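Local coordinates for uncharacterized protein SP1917 (Streptococcus pneumoniae, PDB 3C9P) that is of unknown function but belongs to the DUF2200 family of uncharacterised bacterial proteins, here a small, mostly helical single chain, at residues D100-W105 against E117-H122; W40-E45 against P67-E72; K7-K12 against D90-E95. All blocks are in the same frame, centred on the assembly; numbering follows the deposited sequence.

Overall arrangement
The three contacts illustrate how a small helical protein varies its chemistry with depth. Interaction 3 is buried and interaction 1 partly buried; both use helix 91-107, at its beginning and further along, on opposite sides of the chain's centre and about 20 Å apart between contact centres. Interaction 3 sets a tyrosine against a helix N-terminus, whereas interaction 1 relies on an indole, a phenol and a lysine. Interaction 2, a surface contact, is the one with backbone hydrogen bonds across its segments, between a helix end and a loop. It touches both others: Trp40 packs on Tyr119 of interaction 1, and Tyr69 on Glu95 of interaction 3.

Interaction 1. Residues D100-W105 against E117-H122; sequences DKLVDW and EKYEKH. With EDO (1,2-ethanediol), chain B.
Lys101 and Leu102, with Trp105 one turn further along helix 91-107, meet Lys118 and Tyr119 at the end of helix 112-119. At the start of the first segment Asp100 makes no contact with 117-122; its OD2 forms a salt bridge with Arg97, and its OD1 receives a weak hydrogen bond of 3.4 Å from O2 of an ethanediol molecule, probably a crystallisation additive. Lys101 takes part through its aliphatic stem, CG lying 4.0 Å from Tyr119 OH as the two side chains cross at about a right angle, while its NZ reaches beyond the contact to Lys79 O. Leu102 follows with one methyl branch, CD2, which approaches Tyr119 CE2 to 3.6 Å, obliquely to the ring.

Trp105 carries the rest. Its NE1 donates to Tyr119 OH over 2.8 Å, with an N-H...O angle of 154°; the oxygen lies near the indole edge, tilted slightly from its plane. The phenol hydroxyl thus satisfies the indole N-H, and the two rings meet obliquely. Lys118 comes from a different direction, across one face of the indole. Its chain bends at chi3 (-86°), which carries CE over the six-membered ring, 3.6 Å from the ring centroid in a CH-pi contact; a second bend at chi4 (-64°) keeps NZ above the same face, in a cation-pi interaction at 4.2 Å from that centroid. Lysine and tyrosine, neighbours in sequence, therefore divide the indole between them, one taking a face and the other the N-H edge.

The contact joins two consecutive helices, 91-107 and 112-119, linked by a short connection; Val115 of the second packs on Leu102 and Trp105, and helix 31-42 lies against both through Trp40, which touches Leu102 and Tyr119.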
loop_
_atom_site.group_PDB
_atom_site.type_symbol
_atom_site.label_atom_id
_atom_site.label_comp_id
_atom_site.label_asym_id
_atom_site.label_seq_id
_atom_site.Cartn_x
_atom_site.Cartn_y
_atom_site.Cartn_z
ATOM N N ASP A 100 0.185 -0.074 3.899
ATOM C CA ASP A 100 0.728 0.834 4.921
ATOM C C ASP A 100 2.036 0.310 5.489
ATOM O O ASP A 100 2.944 1.109 5.773
ATOM C CB ASP A 100 -0.242 1.078 6.065
ATOM C CG ASP A 100 -1.446 1.945 5.660
ATOM O OD1 ASP A 100 -1.317 2.908 4.873
ATOM O OD2 ASP A 100 -2.540 1.667 6.168
ATOM N N LYS A 101 2.120 -1.012 5.701
ATOM C CA LYS A 101 3.343 -1.648 6.202
ATOM C C LYS A 101 4.490 -1.490 5.197
ATOM O O LYS A 101 5.614 -1.154 5.590
ATOM C CB LYS A 101 3.092 -3.142 6.525
ATOM C CG LYS A 101 4.247 -3.870 7.206
ATOM C CD LYS A 101 4.547 -3.279 8.571
ATOM C CE LYS A 101 5.132 -4.320 9.504
ATOM N NZ LYS A 101 5.475 -3.633 10.793
ATOM N N LEU A 102 4.210 -1.711 3.907
ATOM C CA LEU A 102 5.253 -1.573 2.879
ATOM C C LEU A 102 5.784 -0.134 2.815
ATOM O O LEU A 102 6.984 0.087 2.670
ATOM C CB LEU A 102 4.750 -2.016 1.487
ATOM C CG LEU A 102 4.212 -3.456 1.372
ATOM C CD1 LEU A 102 3.607 -3.749 -0.039
ATOM C CD2 LEU A 102 5.331 -4.455 1.687
ATOM N N VAL A 103 4.871 0.825 2.953
ATOM C CA VAL A 103 5.195 2.235 2.915
ATOM C C VAL A 103 5.939 2.612 4.191
ATOM O O VAL A 103 6.841 3.450 4.158
ATOM C CB VAL A 103 3.927 3.110 2.742
ATOM C CG1 VAL A 103 4.261 4.567 2.888
ATOM C CG2 VAL A 103 3.355 2.895 1.331
ATOM N N ASP A 104 5.579 1.984 5.306
ATOM C CA ASP A 104 6.354 2.217 6.544
ATOM C C ASP A 104 7.822 1.825 6.373
ATOM O O ASP A 104 8.708 2.585 6.785
ATOM C CB ASP A 104 5.736 1.515 7.731
ATOM C CG ASP A 104 6.210 2.110 9.064
ATOM O OD1 ASP A 104 6.260 3.358 9.208
ATOM O OD2 ASP A 104 6.528 1.304 9.951
ATOM N N TRP A 105 8.093 0.685 5.732
ATOM C CA TRP A 105 9.482 0.332 5.402
ATOM C C TRP A 105 10.176 1.426 4.586
ATOM O O TRP A 105 11.313 1.748 4.861
ATOM C CB TRP A 105 9.604 -1.011 4.668
ATOM C CG TRP A 105 9.339 -2.212 5.524
ATOM C CD1 TRP A 105 8.302 -3.111 5.377
ATOM C CD2 TRP A 105 10.116 -2.670 6.641
ATOM N NE1 TRP A 105 8.391 -4.091 6.341
ATOM C CE2 TRP A 105 9.486 -3.845 7.134
ATOM C CE3 TRP A 105 11.274 -2.199 7.284
ATOM C CZ2 TRP A 105 9.978 -4.560 8.235
ATOM C CZ3 TRP A 105 11.771 -2.913 8.405
ATOM C CH2 TRP A 105 11.114 -4.088 8.865
ATOM N N GLU A 117 12.473 -7.635 -1.651
ATOM C CA GLU A 117 13.377 -8.722 -1.270
ATOM C C GLU A 117 12.998 -9.314 0.083
ATOM O O GLU A 117 13.151 -10.508 0.298
ATOM C CB GLU A 117 14.831 -8.264 -1.298
ATOM C CG GLU A 117 15.374 -8.216 -2.727
ATOM C CD GLU A 117 16.824 -7.816 -2.803
ATOM O OE1 GLU A 117 17.517 -7.905 -1.767
ATOM O OE2 GLU A 117 17.270 -7.415 -3.902
ATOM N N LYS A 118 12.461 -8.480 0.967
ATOM C CA LYS A 118 11.983 -8.905 2.281
ATOM C C LYS A 118 10.849 -9.923 2.183
ATOM O O LYS A 118 10.771 -10.854 2.986
ATOM C CB LYS A 118 11.514 -7.683 3.073
ATOM C CG LYS A 118 11.233 -7.906 4.538
ATOM C CD LYS A 118 10.975 -6.544 5.241
ATOM C CE LYS A 118 12.272 -5.852 5.706
ATOM N NZ LYS A 118 12.980 -6.678 6.766
ATOM N N TYR A 119 9.960 -9.740 1.211
ATOM C CA TYR A 119 8.721 -10.503 1.200
ATOM C C TYR A 119 8.673 -11.545 0.101
ATOM O O TYR A 119 7.847 -12.447 0.151
ATOM C CB TYR A 119 7.504 -9.574 1.151
ATOM C CG TYR A 119 7.353 -8.739 2.420
ATOM C CD1 TYR A 119 6.996 -9.336 3.628
ATOM C CD2 TYR A 119 7.614 -7.348 2.411
ATOM C CE1 TYR A 119 6.886 -8.576 4.814
ATOM C CE2 TYR A 119 7.496 -6.573 3.597
ATOM C CZ TYR A 119 7.106 -7.188 4.775
ATOM O OH TYR A 119 6.992 -6.449 5.942
ATOM N N GLU A 120 9.551 -11.427 -0.890
ATOM C CA GLU A 120 9.559 -12.434 -1.934
ATOM C C GLU A 120 10.252 -13.676 -1.373
ATOM O O GLU A 120 11.347 -13.632 -0.813
ATOM C CB GLU A 120 10.083 -11.901 -3.283
ATOM C CG GLU A 120 8.988 -11.122 -4.060
ATOM C CD GLU A 120 9.368 -10.689 -5.494
ATOM O OE1 GLU A 120 10.530 -10.311 -5.740
ATOM O OE2 GLU A 120 8.480 -10.706 -6.383
ATOM N N LYS A 121 9.541 -14.790 -1.418
ATOM C CA LYS A 121 10.072 -15.989 -0.801
ATOM C C LYS A 121 10.429 -16.997 -1.883
ATOM O O LYS A 121 9.650 -17.199 -2.807
ATOM C CB LYS A 121 9.077 -16.568 0.184
ATOM C CG LYS A 121 8.647 -15.587 1.277
ATOM C CD LYS A 121 9.781 -15.270 2.252
ATOM C CE LYS A 121 9.254 -14.303 3.347
ATOM N NZ LYS A 121 10.321 -13.916 4.296
ATOM N N HIS A 122 11.604 -17.600 -1.767
ATOM C CA HIS A 122 12.056 -18.627 -2.731
ATOM C C HIS A 122 12.142 -19.977 -2.053
ATOM O O HIS A 122 12.421 -20.039 -0.860
ATOM C CB HIS A 122 13.416 -18.237 -3.328
ATOM C CG HIS A 122 13.414 -16.859 -3.909
ATOM N ND1 HIS A 122 12.566 -16.493 -4.932
ATOM C CD2 HIS A 122 14.128 -15.755 -3.594
ATOM C CE1 HIS A 122 12.754 -15.216 -5.221
ATOM N NE2 HIS A 122 13.700 -14.746 -4.424
HETATM C C1 EDO B . -4.428 4.186 5.419
HETATM O O1 EDO B . -3.688 4.969 6.356
HETATM C C2 EDO B . -4.286 4.828 4.052
HETATM O O2 EDO B . -3.145 5.687 4.066
#

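Interaction 2. Residues W40-E45 against P67-E72; sequences WLTGYE and PYYVPE
Trp40 and Val70 meet through torsions that set indole and methyl face to tip: Trp40 places CG anti to its backbone N (chi1 178°), and Val70 places CG1 between its backbone N and carbonyl carbon (chi1 72°). That methyl sits over the face of the indole, 3.7 Å from the centroid of the six-membered ring. At the other end of the segments Tyr44 offers a ring face to Pro67, whose CD stands above its centre, 3.6 Å from the centroid. Two CH-pi contacts thus flank a stretch of backbone pairing.

An extended loop runs past the C-terminal end of helix 31-42 and donates two N-H groups to its last carbonyls: Val70 N bonds to Leu41 O over 3.1 Å, and Tyr68 N to Thr42 O over 3.0 Å. Leu41 O also receives a CA-H...O contact from Tyr69 CA at 3.4 Å. Gly43, with positive phi, takes the chain out of the helix. Thr42 OG1 accepts from Tyr44 N at 3.3 Å in an ST turn and is also hydrogen-bonded to Thr38 O, one turn back in the helix. Beyond the two segments, the hydroxyls of Tyr44 and Tyr69 bond to Phe62 O and Phe63 O near the end of helix 59-64. Glu72 CB packs 3.9 Å from Trp40 CZ2, its chain crossing the indole at about a right angle.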
loop_
_atom_site.group_PDB
_atom_site.type_symbol
_atom_site.label_atom_id
_atom_site.label_comp_id
_atom_site.label_asym_id
_atom_site.label_seq_id
_atom_site.Cartn_x
_atom_site.Cartn_y
_atom_site.Cartn_z
ATOM N N TRP A 40 3.547 -3.859 -6.976
ATOM C CA TRP A 40 3.883 -5.218 -6.550
ATOM C C TRP A 40 2.737 -5.877 -5.780
ATOM O O TRP A 40 2.319 -6.989 -6.096
ATOM C CB TRP A 40 5.163 -5.191 -5.704
ATOM C CG TRP A 40 5.540 -6.545 -5.188
ATOM C CD1 TRP A 40 6.166 -7.548 -5.860
ATOM C CD2 TRP A 40 5.303 -7.028 -3.879
ATOM N NE1 TRP A 40 6.343 -8.631 -5.042
ATOM C CE2 TRP A 40 5.827 -8.329 -3.812
ATOM C CE3 TRP A 40 4.734 -6.458 -2.731
ATOM C CZ2 TRP A 40 5.767 -9.095 -2.661
ATOM C CZ3 TRP A 40 4.659 -7.231 -1.583
ATOM C CH2 TRP A 40 5.201 -8.523 -1.550
ATOM N N LEU A 41 2.203 -5.162 -4.801
ATOM C CA LEU A 41 1.138 -5.687 -3.951
ATOM C C LEU A 41 -0.145 -6.002 -4.698
ATOM O O LEU A 41 -0.740 -7.078 -4.514
ATOM C CB LEU A 41 0.813 -4.693 -2.814
ATOM C CG LEU A 41 -0.400 -5.053 -1.970
ATOM C CD1 LEU A 41 -0.129 -6.354 -1.150
ATOM C CD2 LEU A 41 -0.748 -3.903 -1.030
ATOM N N THR A 42 -0.573 -5.059 -5.532
ATOM C CA THR A 42 -1.909 -5.101 -6.112
ATOM C C THR A 42 -1.974 -5.709 -7.517
ATOM O O THR A 42 -3.038 -6.131 -7.947
ATOM C CB THR A 42 -2.481 -3.679 -6.198
ATOM O OG1 THR A 42 -1.626 -2.922 -7.045
ATOM C CG2 THR A 42 -2.549 -3.013 -4.799
ATOM N N GLY A 43 -0.860 -5.738 -8.241
ATOM C CA GLY A 43 -0.878 -6.172 -9.640
ATOM C C GLY A 43 -1.165 -5.050 -10.640
ATOM O O GLY A 43 -1.054 -5.257 -11.841
ATOM N N TYR A 44 -1.549 -3.866 -10.158
ATOM C CA TYR A 44 -1.665 -2.671 -11.018
ATOM C C TYR A 44 -0.287 -2.330 -11.581
ATOM O O TYR A 44 0.707 -2.431 -10.850
ATOM C CB TYR A 44 -2.083 -1.469 -10.185
ATOM C CG TYR A 44 -3.556 -1.352 -9.869
ATOM C CD1 TYR A 44 -4.510 -1.233 -10.877
ATOM C CD2 TYR A 44 -3.982 -1.282 -8.543
ATOM C CE1 TYR A 44 -5.889 -1.084 -10.553
ATOM C CE2 TYR A 44 -5.321 -1.136 -8.217
ATOM C CZ TYR A 44 -6.271 -1.047 -9.224
ATOM O OH TYR A 44 -7.593 -0.863 -8.861
ATOM N N GLU A 45 -0.239 -1.931 -12.856
ATOM C CA GLU A 45 0.978 -1.366 -13.465
ATOM C C GLU A 45 1.195 -0.001 -12.825
ATOM O O GLU A 45 0.240 0.631 -12.414
ATOM C CB GLU A 45 0.830 -1.199 -14.983
ATOM C CG GLU A 45 0.702 -2.510 -15.785
ATOM C CD GLU A 45 1.808 -3.534 -15.488
ATOM O OE1 GLU A 45 2.997 -3.153 -15.432
ATOM O OE2 GLU A 45 1.484 -4.740 -15.298
ATOM N N PRO A 67 -5.982 -5.769 -9.789
ATOM C CA PRO A 67 -6.063 -6.897 -10.738
ATOM C C PRO A 67 -5.537 -8.240 -10.237
ATOM O O PRO A 67 -6.034 -9.279 -10.659
ATOM C CB PRO A 67 -5.217 -6.436 -11.940
ATOM C CG PRO A 67 -4.553 -5.183 -11.534
ATOM C CD PRO A 67 -5.032 -4.720 -10.201
ATOM N N TYR A 68 -4.525 -8.245 -9.379
ATOM C CA TYR A 68 -3.885 -9.504 -9.025
ATOM C C TYR A 68 -3.051 -9.358 -7.761
ATOM O O TYR A 68 -1.869 -9.018 -7.828
ATOM C CB TYR A 68 -2.973 -9.986 -10.153
ATOM C CG TYR A 68 -2.776 -11.485 -10.168
ATOM C CD1 TYR A 68 -1.900 -12.120 -9.280
ATOM C CD2 TYR A 68 -3.487 -12.273 -11.080
ATOM C CE1 TYR A 68 -1.762 -13.525 -9.317
ATOM C CE2 TYR A 68 -3.347 -13.645 -11.127
ATOM C CZ TYR A 68 -2.495 -14.266 -10.243
ATOM O OH TYR A 68 -2.380 -15.646 -10.341
ATOM N N TYR A 69 -3.644 -9.661 -6.614
ATOM C CA TYR A 69 -2.886 -9.527 -5.367
ATOM C C TYR A 69 -1.798 -10.573 -5.330
ATOM O O TYR A 69 -2.061 -11.753 -5.626
ATOM C CB TYR A 69 -3.823 -9.678 -4.174
ATOM C CG TYR A 69 -4.577 -8.399 -3.869
ATOM C CD1 TYR A 69 -3.936 -7.352 -3.180
ATOM C CD2 TYR A 69 -5.906 -8.232 -4.260
ATOM C CE1 TYR A 69 -4.597 -6.180 -2.892
ATOM C CE2 TYR A 69 -6.595 -7.042 -3.962
ATOM C CZ TYR A 69 -5.921 -6.039 -3.269
ATOM O OH TYR A 69 -6.544 -4.880 -2.963
ATOM N N VAL A 70 -0.589 -10.151 -4.959
ATOM C CA VAL A 70 0.597 -11.024 -5.005
ATOM C C VAL A 70 0.520 -12.047 -3.859
ATOM O O VAL A 70 0.138 -11.691 -2.732
ATOM C CB VAL A 70 1.905 -10.166 -4.979
ATOM C CG1 VAL A 70 2.151 -9.551 -3.587
ATOM C CG2 VAL A 70 3.141 -10.938 -5.468
ATOM N N PRO A 71 0.824 -13.331 -4.149
ATOM C CA PRO A 71 0.744 -14.355 -3.113
ATOM C C PRO A 71 1.601 -14.045 -1.868
ATOM O O PRO A 71 1.179 -14.335 -0.760
ATOM C CB PRO A 71 1.235 -15.636 -3.826
ATOM C CG PRO A 71 0.977 -15.386 -5.278
ATOM C CD PRO A 71 1.169 -13.897 -5.468
ATOM N N GLU A 72 2.759 -13.420 -2.060
ATOM C CA GLU A 72 3.703 -13.198 -0.967
ATOM C C GLU A 72 3.214 -12.149 0.036
ATOM O O GLU A 72 3.854 -11.910 1.057
ATOM C CB GLU A 72 5.068 -12.801 -1.546
ATOM C CG GLU A 72 5.815 -13.971 -2.227
ATOM C CD GLU A 72 5.286 -14.320 -3.636
ATOM O OE1 GLU A 72 4.449 -13.573 -4.203
ATOM O OE2 GLU A 72 5.732 -15.343 -4.186
#

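Interaction 3. Residues K7-K12 against D90-E95; sequences KLYNMK and DPLMQE
Tyr9 reaches Asp90 at the N-cap of helix 91-107, so that the loop leading into helix 13-26 meets the start of a second helix. The polar part centres on the phenol oxygen. Tyr9 OH and Asp90 OD2 approach tip to tip, with the ring and carboxylate planes 89° apart; the tyrosine is the donor, but the modelled separation of 2.4 Å is very short and its exact value is doubtful. OD2 has a second partner in Gln6 NE2. The other carboxylate oxygen, OD1, makes the capping bond, accepting from Leu92 N over 3.1 Å on its anti side, with the donor 33° out of the carboxylate plane. Asp90 thus caps its own helix, and the same carboxylate also faces the tyrosine hydroxyl; the positive end of the helix dipole probably stabilises its charge.

The apolar part lies over one face of the ring and beside CE1. Leu92 CD2 stands over the centre of that face, 3.5 Å from the centroid, in a CH-pi contact almost on the ring normal. Selenomethionine Met93 bends at chi2 and again at chi3 (82°), the latter bringing its CE within 3.8 Å of Tyr9 CE1. Its selenium, SE, meets Leu8 CD2 at 4.1 Å.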
loop_
_atom_site.group_PDB
_atom_site.type_symbol
_atom_site.label_atom_id
_atom_site.label_comp_id
_atom_site.label_asym_id
_atom_site.label_seq_id
_atom_site.Cartn_x
_atom_site.Cartn_y
_atom_site.Cartn_z
ATOM N N LYS A 7 -14.881 4.372 6.948
ATOM C CA LYS A 7 -14.883 5.734 6.394
ATOM C C LYS A 7 -13.713 5.930 5.413
ATOM O O LYS A 7 -13.849 6.633 4.411
ATOM C CB LYS A 7 -14.866 6.808 7.512
ATOM C CG LYS A 7 -16.193 6.823 8.304
ATOM C CD LYS A 7 -16.275 7.819 9.469
ATOM C CE LYS A 7 -17.556 7.498 10.287
ATOM N NZ LYS A 7 -17.725 8.267 11.571
ATOM N N LEU A 8 -12.583 5.288 5.687
ATOM C CA LEU A 8 -11.444 5.317 4.760
ATOM C C LEU A 8 -11.793 4.869 3.326
ATOM O O LEU A 8 -11.280 5.420 2.348
ATOM C CB LEU A 8 -10.312 4.433 5.298
ATOM C CG LEU A 8 -9.020 4.365 4.497
ATOM C CD1 LEU A 8 -8.348 5.755 4.312
ATOM C CD2 LEU A 8 -8.075 3.417 5.207
ATOM N N TYR A 9 -12.635 3.855 3.207
ATOM C CA TYR A 9 -12.932 3.275 1.898
ATOM C C TYR A 9 -13.531 4.299 0.938
ATOM O O TYR A 9 -13.402 4.152 -0.269
ATOM C CB TYR A 9 -13.901 2.112 2.033
ATOM C CG TYR A 9 -13.457 0.966 2.916
ATOM C CD1 TYR A 9 -12.117 0.833 3.343
ATOM C CD2 TYR A 9 -14.379 -0.016 3.301
ATOM C CE1 TYR A 9 -11.727 -0.209 4.140
ATOM C CE2 TYR A 9 -13.991 -1.085 4.096
ATOM C CZ TYR A 9 -12.663 -1.160 4.518
ATOM O OH TYR A 9 -12.279 -2.217 5.294
ATOM N N ASN A 10 -14.206 5.315 1.475
ATOM C CA ASN A 10 -14.909 6.268 0.647
ATOM C C ASN A 10 -14.155 7.567 0.464
ATOM O O ASN A 10 -14.644 8.458 -0.225
ATOM C CB ASN A 10 -16.310 6.521 1.204
ATOM C CG ASN A 10 -17.104 5.234 1.329
ATOM O OD1 ASN A 10 -17.085 4.397 0.419
ATOM N ND2 ASN A 10 -17.758 5.039 2.483
HETATM N N MSE A 11 -12.981 7.682 1.087
HETATM C CA MSE A 11 -12.093 8.831 0.829
HETATM C C MSE A 11 -11.473 8.688 -0.550
HETATM O O MSE A 11 -11.241 7.583 -1.007
HETATM C CB MSE A 11 -11.032 8.952 1.911
HETATM C CG MSE A 11 -11.693 9.177 3.286
HETATM SE SE MSE A 11 -10.302 9.415 4.630
HETATM C CE MSE A 11 -11.372 9.015 6.249
ATOM N N LYS A 12 -11.254 9.813 -1.231
ATOM C CA LYS A 12 -10.725 9.761 -2.599
ATOM C C LYS A 12 -9.336 9.139 -2.674
ATOM O O LYS A 12 -8.447 9.497 -1.901
ATOM C CB LYS A 12 -10.748 11.150 -3.241
ATOM C CG LYS A 12 -12.159 11.747 -3.358
ATOM C CD LYS A 12 -13.064 10.934 -4.250
ATOM C CE LYS A 12 -14.481 11.594 -4.432
ATOM N NZ LYS A 12 -14.564 13.036 -4.077
ATOM N N ASP A 90 -11.656 -7.674 8.388
ATOM C CA ASP A 90 -12.127 -7.055 7.165
ATOM C C ASP A 90 -11.033 -7.213 6.099
ATOM O O ASP A 90 -9.936 -6.645 6.253
ATOM C CB ASP A 90 -12.378 -5.579 7.462
ATOM C CG ASP A 90 -13.009 -4.839 6.303
ATOM O OD1 ASP A 90 -12.886 -5.298 5.147
ATOM O OD2 ASP A 90 -13.615 -3.771 6.571
ATOM N N PRO A 91 -11.320 -7.983 5.025
ATOM C CA PRO A 91 -10.316 -8.293 4.021
ATOM C C PRO A 91 -9.835 -7.086 3.241
ATOM O O PRO A 91 -8.683 -7.059 2.791
ATOM C CB PRO A 91 -11.030 -9.284 3.072
ATOM C CG PRO A 91 -12.473 -9.129 3.356
ATOM C CD PRO A 91 -12.607 -8.648 4.758
ATOM N N LEU A 92 -10.710 -6.100 3.064
ATOM C CA LEU A 92 -10.316 -4.893 2.343
ATOM C C LEU A 92 -9.358 -4.079 3.202
ATOM O O LEU A 92 -8.311 -3.664 2.719
ATOM C CB LEU A 92 -11.526 -4.052 1.929
ATOM C CG LEU A 92 -11.225 -2.757 1.149
ATOM C CD1 LEU A 92 -10.464 -3.046 -0.146
ATOM C CD2 LEU A 92 -12.548 -2.037 0.823
HETATM N N MSE A 93 -9.717 -3.846 4.467
HETATM C CA MSE A 93 -8.819 -3.149 5.382
HETATM C C MSE A 93 -7.466 -3.902 5.491
HETATM O O MSE A 93 -6.413 -3.289 5.659
HETATM C CB MSE A 93 -9.455 -3.000 6.760
HETATM C CG MSE A 93 -8.676 -2.086 7.745
HETATM SE SE MSE A 93 -8.442 -0.253 7.024
HETATM C CE MSE A 93 -10.189 0.463 7.511
ATOM N N GLN A 94 -7.502 -5.230 5.437
ATOM C CA GLN A 94 -6.268 -5.990 5.584
ATOM C C GLN A 94 -5.274 -5.692 4.446
ATOM O O GLN A 94 -4.093 -5.508 4.722
ATOM C CB GLN A 94 -6.560 -7.484 5.773
ATOM C CG GLN A 94 -5.357 -8.318 6.098
ATOM C CD GLN A 94 -5.707 -9.788 6.316
ATOM O OE1 GLN A 94 -6.250 -10.452 5.432
ATOM N NE2 GLN A 94 -5.381 -10.300 7.487
ATOM N N GLU A 95 -5.748 -5.603 3.198
ATOM C CA GLU A 95 -4.892 -5.251 2.041
ATOM C C GLU A 95 -4.380 -3.816 2.164
ATOM O O GLU A 95 -3.228 -3.528 1.842
ATOM C CB GLU A 95 -5.639 -5.418 0.700
ATOM C CG GLU A 95 -6.243 -6.829 0.437
ATOM C CD GLU A 95 -5.220 -7.975 0.475
ATOM O OE1 GLU A 95 -4.032 -7.736 0.764
ATOM O OE2 GLU A 95 -5.619 -9.131 0.202
#